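Local structure of putative lipoprotein (Clostridium difficile, 4EXR) at residues A[46-54]-A[103-111]; A[69-77]-A[88-99]. The protein is of unknown function, a putative lipoprotein whose two PepSY-type (peptidase propeptide and YPEB) domains form one long antiparallel sheet and which dimerises in the crystal. One frame throughout, in Å; residues are numbered along the deposited sequence. Where two conformers were deposited one is given.

Interaction 1 (A[46-54]-A[103-111]); sequences KDADIVDLS and ARKEKLDLN. With NA (sodium ion), chain B.
Arg-104 reaches across to the turn leading into strand 49-58 and closes its guanidinium on two aspartates. Asp-47 O lies in the guanidinium plane and accepts from both end nitrogens, Arg-104 NH1 at 2.9 Å and Arg-104 NH2 at 3.2 Å. Arg-104 NH1 also forms a straight salt bridge to Asp-49 OD2 (2.9 Å, 161° at the hydrogen), approaching that oxygen from above the carboxylate plane, whereas the bond from NH2 to Asp-47 OD2 is weak. A third acid, Asp-71, takes NE, which should fix the rotation of the group; the three acids should partly balance its charge. With CG between its backbone N and carbonyl carbon (chi1 63°), Lys-107 lays its chain beside Asp-49, the CB atoms of Lys-107 and Asp-49 3.6 Å apart. Residues 103-111 lie in the loop between strand 86-93 and helix 116-126; its 3-10 turn, 103-106, passes beside the classic beta bulge that Val-51 and Asp-52 make opposite Glu-67. Val-51 lays CG1 against the backbone of Glu-106 and Lys-107, while its carbonyl oxygen binds the sodium ion together with Asp-52 OD1, Asp-137 and two waters. Further along this loop, Leu-108 N donates to Ile-50 O at 2.9 Å, and Leu-108 CD1 packs on Ile-50 CG2.

Interaction 2 (A[69-77]-A[88-99]); sequences VDDNNEYKM and EDKTEKLDSEDL. With PO4 (phosphate ion), chain C; PO4 (phosphate ion), chain D.
The antiparallel beta hairpin of strands 73-80 and 86-93 forms the end of the sheet within this chain, and strand 86-93 pairs further with a strand of the second subunit, so the sheet continues through the dimer. Glu-74 and Glu-92, and then Lys-76 and Lys-90, are hydrogen-bonded pairs; Lys-76 N meets Lys-90 O at 2.8 Å. Between them Tyr-75 faces Thr-91 in a non-hydrogen-bonded pair, where Thr-91 OG1 lies at the ring edge, 3.4 Å from Tyr-75 CD1. The ring also stacks on Tyr-45, and Tyr-75 OH donates to Asp-70 OD2 (2.6 Å) from above the carboxylate plane. Asp-70 OD1 meanwhile accepts from Asn-72 N, an Asx turn, and from Asn-73 N, which extends it to an Asx motif, tying the bend between strands to the tyrosine. Beyond the hairpin pairing, Leu-94 N donates to Asn-72 O at 2.8 Å, and the leucine side chain lies over the 72-74 backbone, its CD2 touching Val-69 CG1. On the face carrying Glu-74 and Lys-76, Lys-90 extends with CG opposite its own backbone N (chi1 -179°). Lys-90 NZ forms a salt bridge with Glu-92 OE1 (3.1 Å) and binds both phosphates; Lys-76, in the conformer given, also hydrogen-bonds the chain C phosphate, which Glu-88 borders too. Glu-74 and Glu-92 run side by side, with Glu-74 OE2 and Glu-92 OE1 4.2 Å apart. Lys-90 probably eases that acidic crowding, and with Lys-76 and their counterparts in the second subunit it could receive an anion, although these phosphates probably come from the crystallisation liquor.

Along the chain, interaction 2 is nested within the loop that interaction 1 closes, and their centres lie 12 Å apart on one sheet. Two polar bonds join them: Asp-49 N to Val-69 O at 2.8 Å, probably a hydrogen bond between neighbouring strands, and the salt bridge from Arg-104 NE to Asp-71 OD1, also 2.8 Å. Arg-104 thus connects the start of strand 49-58 with the bend that leads into the hairpin, and Ala-103 packs on Val-69 beside it. The bound ions differ in setting: the sodium ion belongs to interaction 1, about 9 Å from the side chain of Val-69, whereas the phosphates of interaction 2 sit at the dimer interface.

Interaction 1 (A[46-54]-A[103-111])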
# COMPACT_ATOMS: atom_id res chain seq x y z
N LYS A 46 -2.55 18.22 0.23
CA LYS A 46 -2.58 19.57 0.76
C LYS A 46 -3.43 19.75 2.01
O LYS A 46 -3.25 20.71 2.75
CB LYS A 46 -3.02 20.56 -0.33
CG LYS A 46 -2.11 20.56 -1.55
CD LYS A 46 -2.63 21.47 -2.65
CE LYS A 46 -1.73 21.42 -3.87
NZ LYS A 46 -0.33 21.83 -3.54
N ASP A 47 -4.35 18.82 2.25
CA ASP A 47 -5.24 18.91 3.42
C ASP A 47 -4.87 17.92 4.53
O ASP A 47 -5.53 17.85 5.57
CB ASP A 47 -6.70 18.73 3.00
CG ASP A 47 -7.68 19.16 4.09
OD1 ASP A 47 -7.36 20.12 4.83
OD2 ASP A 47 -8.75 18.53 4.22
N ALA A 48 -3.81 17.15 4.31
CA ALA A 48 -3.45 16.11 5.27
C ALA A 48 -2.53 16.65 6.38
O ALA A 48 -1.74 17.56 6.15
CB ALA A 48 -2.75 14.94 4.55
N ASP A 49 -2.64 16.06 7.57
CA ASP A 49 -1.72 16.34 8.67
C ASP A 49 -0.74 15.19 8.81
O ASP A 49 -1.15 14.04 8.81
CB ASP A 49 -2.46 16.48 9.99
CG ASP A 49 -3.40 17.66 10.01
OD1 ASP A 49 -3.00 18.75 9.53
OD2 ASP A 49 -4.54 17.50 10.49
N ILE A 50 0.54 15.50 8.95
CA ILE A 50 1.54 14.44 9.12
C ILE A 50 1.47 13.87 10.53
O ILE A 50 1.46 14.61 11.51
CB ILE A 50 2.96 14.97 8.85
CG1 ILE A 50 3.09 15.34 7.36
CG2 ILE A 50 4.01 13.93 9.27
CD1 ILE A 50 4.46 15.94 6.98
N VAL A 51 1.41 12.54 10.61
CA VAL A 51 1.29 11.88 11.90
C VAL A 51 2.52 11.02 12.25
O VAL A 51 2.72 10.66 13.40
CB VAL A 51 -0.02 11.02 12.01
CG1 VAL A 51 -1.27 11.90 11.87
CG2 VAL A 51 -0.03 9.90 10.97
N ASP A 52 3.35 10.71 11.25
CA ASP A 52 4.58 9.95 11.49
C ASP A 52 5.59 10.30 10.41
O ASP A 52 5.21 10.53 9.25
CB ASP A 52 4.35 8.42 11.47
CG ASP A 52 3.49 7.92 12.63
OD1 ASP A 52 3.95 7.96 13.80
OD2 ASP A 52 2.35 7.46 12.36
N LEU A 53 6.86 10.34 10.79
CA LEU A 53 7.94 10.57 9.83
C LEU A 53 9.13 9.75 10.32
O LEU A 53 9.41 9.72 11.51
CB LEU A 53 8.32 12.05 9.79
CG LEU A 53 9.55 12.42 8.95
CD1 LEU A 53 9.31 12.13 7.49
CD2 LEU A 53 9.90 13.88 9.14
N SER A 54 9.81 9.08 9.41
CA SER A 54 10.98 8.30 9.81
C SER A 54 11.99 8.21 8.69
O SER A 54 11.67 8.44 7.53
CB SER A 54 10.59 6.90 10.28
OG SER A 54 10.13 6.12 9.20
N ALA A 103 -8.53 10.90 13.41
CA ALA A 103 -7.13 10.51 13.12
C ALA A 103 -6.17 11.70 13.19
O ALA A 103 -4.99 11.54 13.51
CB ALA A 103 -7.03 9.83 11.75
N ARG A 104 -6.68 12.89 12.88
CA ARG A 104 -5.86 14.09 12.86
C ARG A 104 -5.29 14.46 14.22
O ARG A 104 -4.36 15.27 14.31
CB ARG A 104 -6.67 15.28 12.35
CG ARG A 104 -7.13 15.18 10.92
CD ARG A 104 -7.69 16.53 10.56
NE ARG A 104 -8.28 16.60 9.23
CZ ARG A 104 -7.62 17.02 8.16
NH1 ARG A 104 -6.34 17.36 8.26
NH2 ARG A 104 -8.24 17.08 7.00
N LYS A 105 -5.86 13.91 15.30
CA LYS A 105 -5.37 14.24 16.64
C LYS A 105 -3.94 13.77 16.90
O LYS A 105 -3.27 14.25 17.82
CB LYS A 105 -6.33 13.72 17.71
CG LYS A 105 -7.73 14.37 17.62
CD LYS A 105 -8.70 13.80 18.64
CE LYS A 105 -8.51 14.44 20.02
NZ LYS A 105 -9.01 15.84 20.07
N GLU A 106 -3.46 12.86 16.06
CA GLU A 106 -2.10 12.33 16.19
C GLU A 106 -1.06 13.20 15.48
O GLU A 106 0.12 12.85 15.43
CB GLU A 106 -2.06 10.91 15.62
CG GLU A 106 -2.99 9.95 16.32
CD GLU A 106 -2.24 8.94 17.18
OE1 GLU A 106 -1.29 9.34 17.89
OE2 GLU A 106 -2.59 7.74 17.12
N LYS A 107 -1.49 14.33 14.94
CA LYS A 107 -0.58 15.11 14.11
C LYS A 107 0.62 15.63 14.89
O LYS A 107 0.51 16.04 16.04
CB LYS A 107 -1.30 16.26 13.40
CG LYS A 107 -1.90 17.31 14.31
CD LYS A 107 -2.41 18.46 13.47
CE LYS A 107 -3.30 19.39 14.25
NZ LYS A 107 -4.47 18.66 14.81
N LEU A 108 1.77 15.56 14.23
CA LEU A 108 3.03 16.01 14.80
C LEU A 108 3.11 17.52 14.86
O LEU A 108 2.59 18.21 13.99
CB LEU A 108 4.19 15.47 13.95
CG LEU A 108 4.24 13.96 13.75
CD1 LEU A 108 5.52 13.54 12.96
CD2 LEU A 108 4.16 13.27 15.11
N ASP A 109 3.77 18.05 15.88
CA ASP A 109 4.10 19.47 15.89
C ASP A 109 5.51 19.63 15.30
O ASP A 109 6.51 19.34 15.96
CB ASP A 109 4.03 20.03 17.31
CG ASP A 109 4.40 21.50 17.38
OD1 ASP A 109 4.63 22.12 16.31
OD2 ASP A 109 4.43 22.03 18.51
N LEU A 110 5.57 20.08 14.05
CA LEU A 110 6.85 20.09 13.32
C LEU A 110 7.44 21.48 13.18
O LEU A 110 8.44 21.66 12.50
CB LEU A 110 6.67 19.48 11.92
CG LEU A 110 6.26 18.01 11.91
CD1 LEU A 110 5.97 17.55 10.49
CD2 LEU A 110 7.33 17.14 12.56
N ASN A 111 6.82 22.46 13.83
CA ASN A 111 7.29 23.83 13.77
C ASN A 111 8.39 24.11 14.78
O ASN A 111 8.27 23.74 15.95
CB ASN A 111 6.13 24.81 13.99
CG ASN A 111 5.07 24.71 12.92
OD1 ASN A 111 3.90 24.43 13.20
ND2 ASN A 111 5.48 24.92 11.66
NA NA B . 2.57 9.20 15.24
O HOH W 1 1.62 17.81 11.26
O HOH W 2 0.74 7.94 14.44
O HOH W 3 1.48 10.89 16.45

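Interaction 2 (A[69-77]-A[88-99])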
# COMPACT_ATOMS: atom_id res chain seq x y z
N VAL A 69 -2.83 11.97 7.57
CA VAL A 69 -4.25 11.67 7.48
C VAL A 69 -5.03 12.94 7.17
O VAL A 69 -4.59 14.05 7.49
CB VAL A 69 -4.80 11.08 8.81
CG1 VAL A 69 -4.09 9.78 9.18
CG2 VAL A 69 -4.69 12.11 9.96
N ASP A 70 -6.20 12.76 6.56
CA ASP A 70 -7.19 13.83 6.53
C ASP A 70 -8.46 13.31 7.20
O ASP A 70 -8.39 12.43 8.07
CB ASP A 70 -7.38 14.44 5.13
CG ASP A 70 -7.84 13.44 4.06
OD1 ASP A 70 -8.39 12.36 4.37
OD2 ASP A 70 -7.66 13.75 2.87
N ASP A 71 -9.62 13.84 6.83
CA ASP A 71 -10.86 13.40 7.48
C ASP A 71 -11.30 12.00 7.04
O ASP A 71 -12.09 11.35 7.73
CB ASP A 71 -11.99 14.41 7.23
CG ASP A 71 -11.75 15.75 7.92
OD1 ASP A 71 -10.94 15.81 8.87
OD2 ASP A 71 -12.39 16.74 7.51
N ASN A 72 -10.78 11.55 5.90
CA ASN A 72 -11.28 10.36 5.22
C ASN A 72 -10.26 9.25 4.99
O ASN A 72 -10.61 8.07 5.01
CB ASN A 72 -11.86 10.76 3.87
CG ASN A 72 -13.05 11.69 4.01
OD1 ASN A 72 -13.10 12.75 3.39
ND2 ASN A 72 -14.00 11.31 4.85
N ASN A 73 -9.00 9.64 4.75
CA ASN A 73 -7.96 8.71 4.32
C ASN A 73 -6.70 8.81 5.17
O ASN A 73 -6.44 9.84 5.80
CB ASN A 73 -7.53 9.01 2.88
CG ASN A 73 -8.64 8.79 1.87
OD1 ASN A 73 -9.36 7.81 1.94
ND2 ASN A 73 -8.76 9.71 0.93
N GLU A 74 -5.92 7.74 5.17
CA GLU A 74 -4.52 7.81 5.56
C GLU A 74 -3.66 7.74 4.31
O GLU A 74 -4.03 7.09 3.33
CB GLU A 74 -4.13 6.70 6.53
CG GLU A 74 -4.57 5.31 6.13
CD GLU A 74 -4.27 4.30 7.21
OE1 GLU A 74 -3.26 4.48 7.93
OE2 GLU A 74 -5.05 3.33 7.36
N TYR A 75 -2.52 8.41 4.37
CA TYR A 75 -1.64 8.52 3.22
C TYR A 75 -0.25 8.15 3.68
O TYR A 75 0.17 8.51 4.78
CB TYR A 75 -1.59 9.96 2.71
CG TYR A 75 -2.93 10.51 2.31
CD1 TYR A 75 -3.50 10.17 1.09
CD2 TYR A 75 -3.62 11.39 3.14
CE1 TYR A 75 -4.74 10.68 0.71
CE2 TYR A 75 -4.84 11.91 2.76
CZ TYR A 75 -5.39 11.55 1.55
OH TYR A 75 -6.62 12.06 1.18
N LYS A 76 0.48 7.42 2.84
CA LYS A 76 1.84 7.04 3.18
C LYS A 76 2.72 7.18 1.96
O LYS A 76 2.40 6.68 0.88
CB LYS A 76 1.92 5.62 3.73
CG LYS A 76 3.35 5.19 4.06
CD LYS A 76 3.41 3.86 4.78
CE LYS A 76 3.00 2.72 3.87
NZ LYS A 76 3.23 1.40 4.52
N MSE A 77 3.82 7.91 2.13
CA MSE A 77 4.76 8.07 1.04
C MSE A 77 6.13 7.61 1.48
O MSE A 77 6.54 7.85 2.61
CB MSE A 77 4.84 9.52 0.57
CG MSE A 77 3.58 10.04 -0.10
SE MSE A 77 3.89 11.76 -0.95
CE MSE A 77 5.05 11.19 -2.40
N GLU A 88 6.97 4.76 -2.88
CA GLU A 88 5.61 4.32 -2.60
C GLU A 88 4.73 5.53 -2.37
O GLU A 88 5.17 6.51 -1.79
CB GLU A 88 5.55 3.38 -1.39
CG GLU A 88 4.13 2.88 -1.10
CD GLU A 88 4.02 1.95 0.09
OE1 GLU A 88 5.00 1.78 0.84
OE2 GLU A 88 2.92 1.38 0.29
N ASP A 89 3.49 5.46 -2.85
CA ASP A 89 2.50 6.49 -2.58
C ASP A 89 1.17 5.76 -2.40
O ASP A 89 0.60 5.25 -3.36
CB ASP A 89 2.44 7.47 -3.76
CG ASP A 89 1.48 8.63 -3.53
OD1 ASP A 89 0.65 8.58 -2.59
OD2 ASP A 89 1.53 9.59 -4.32
N LYS A 90 0.71 5.68 -1.15
CA LYS A 90 -0.43 4.84 -0.82
C LYS A 90 -1.51 5.64 -0.10
O LYS A 90 -1.22 6.35 0.86
CB LYS A 90 0.04 3.68 0.05
CG LYS A 90 -1.03 2.69 0.45
CD LYS A 90 -0.48 1.75 1.50
CE LYS A 90 -1.39 0.58 1.77
NZ LYS A 90 -0.92 -0.17 2.97
N THR A 91 -2.74 5.53 -0.60
CA THR A 91 -3.91 6.10 0.05
C THR A 91 -4.80 4.93 0.49
O THR A 91 -5.00 4.00 -0.29
CB THR A 91 -4.73 6.95 -0.94
OG1 THR A 91 -3.90 7.98 -1.49
CG2 THR A 91 -5.95 7.57 -0.26
N GLU A 92 -5.33 4.98 1.70
CA GLU A 92 -6.31 3.99 2.16
C GLU A 92 -7.40 4.70 2.93
O GLU A 92 -7.12 5.59 3.73
CB GLU A 92 -5.68 2.98 3.12
CG GLU A 92 -4.95 1.80 2.51
CD GLU A 92 -4.49 0.82 3.58
OE1 GLU A 92 -3.44 1.07 4.21
OE2 GLU A 92 -5.20 -0.19 3.82
N LYS A 93 -8.64 4.26 2.74
CA LYS A 93 -9.76 4.78 3.54
C LYS A 93 -9.50 4.51 5.03
O LYS A 93 -9.05 3.43 5.40
CB LYS A 93 -11.05 4.08 3.10
CG LYS A 93 -12.30 4.68 3.68
CD LYS A 93 -12.92 5.65 2.71
CE LYS A 93 -14.42 5.42 2.59
NZ LYS A 93 -15.10 5.51 3.92
N LEU A 94 -9.76 5.51 5.88
CA LEU A 94 -9.58 5.34 7.33
C LEU A 94 -10.64 4.38 7.87
O LEU A 94 -11.74 4.30 7.33
CB LEU A 94 -9.72 6.68 8.06
CG LEU A 94 -8.62 7.74 7.93
CD1 LEU A 94 -9.09 9.07 8.52
CD2 LEU A 94 -7.32 7.28 8.58
N ASP A 95 -10.31 3.67 8.95
CA ASP A 95 -11.33 2.93 9.71
C ASP A 95 -12.42 3.87 10.26
O ASP A 95 -12.19 5.07 10.42
CB ASP A 95 -10.68 2.15 10.86
CG ASP A 95 -9.84 0.98 10.36
OD1 ASP A 95 -10.25 0.32 9.39
OD2 ASP A 95 -8.76 0.74 10.95
N SER A 96 -13.58 3.29 10.55
CA SER A 96 -14.74 4.03 11.04
C SER A 96 -14.43 4.93 12.24
O SER A 96 -14.88 6.07 12.30
CB SER A 96 -15.84 3.04 11.43
OG SER A 96 -15.31 2.05 12.30
N GLU A 97 -13.65 4.40 13.18
CA GLU A 97 -13.37 5.10 14.43
C GLU A 97 -12.36 6.24 14.28
O GLU A 97 -12.13 7.00 15.24
CB GLU A 97 -12.88 4.11 15.50
N ASP A 98 -11.76 6.35 13.10
CA ASP A 98 -10.74 7.36 12.83
C ASP A 98 -11.25 8.49 11.93
O ASP A 98 -10.55 9.50 11.74
CB ASP A 98 -9.52 6.72 12.14
CG ASP A 98 -8.45 6.29 13.13
OD1 ASP A 98 -8.42 6.80 14.26
OD2 ASP A 98 -7.61 5.43 12.76
N LEU A 99 -12.44 8.32 11.37
CA LEU A 99 -12.97 9.28 10.40
C LEU A 99 -13.37 10.61 11.02
O LEU A 99 -13.40 10.75 12.24
CB LEU A 99 -14.19 8.69 9.68
CG LEU A 99 -14.04 7.47 8.78
CD1 LEU A 99 -15.43 6.94 8.41
CD2 LEU A 99 -13.24 7.82 7.53
P PO4 C . 2.74 -1.63 2.48
O1 PO4 C . 3.72 -2.24 3.45
O2 PO4 C . 3.07 -2.09 1.08
O3 PO4 C . 1.34 -2.04 2.84
O4 PO4 C . 2.87 -0.14 2.55
P PO4 D . -1.44 -3.63 1.03
O1 PO4 D . -1.92 -5.01 1.40
O2 PO4 D . -1.89 -2.65 2.08
O3 PO4 D . 0.07 -3.63 0.94
O4 PO4 D . -2.03 -3.25 -0.29
O HOH W 4 -9.62 11.82 10.47
O HOH W 5 -7.21 2.27 6.87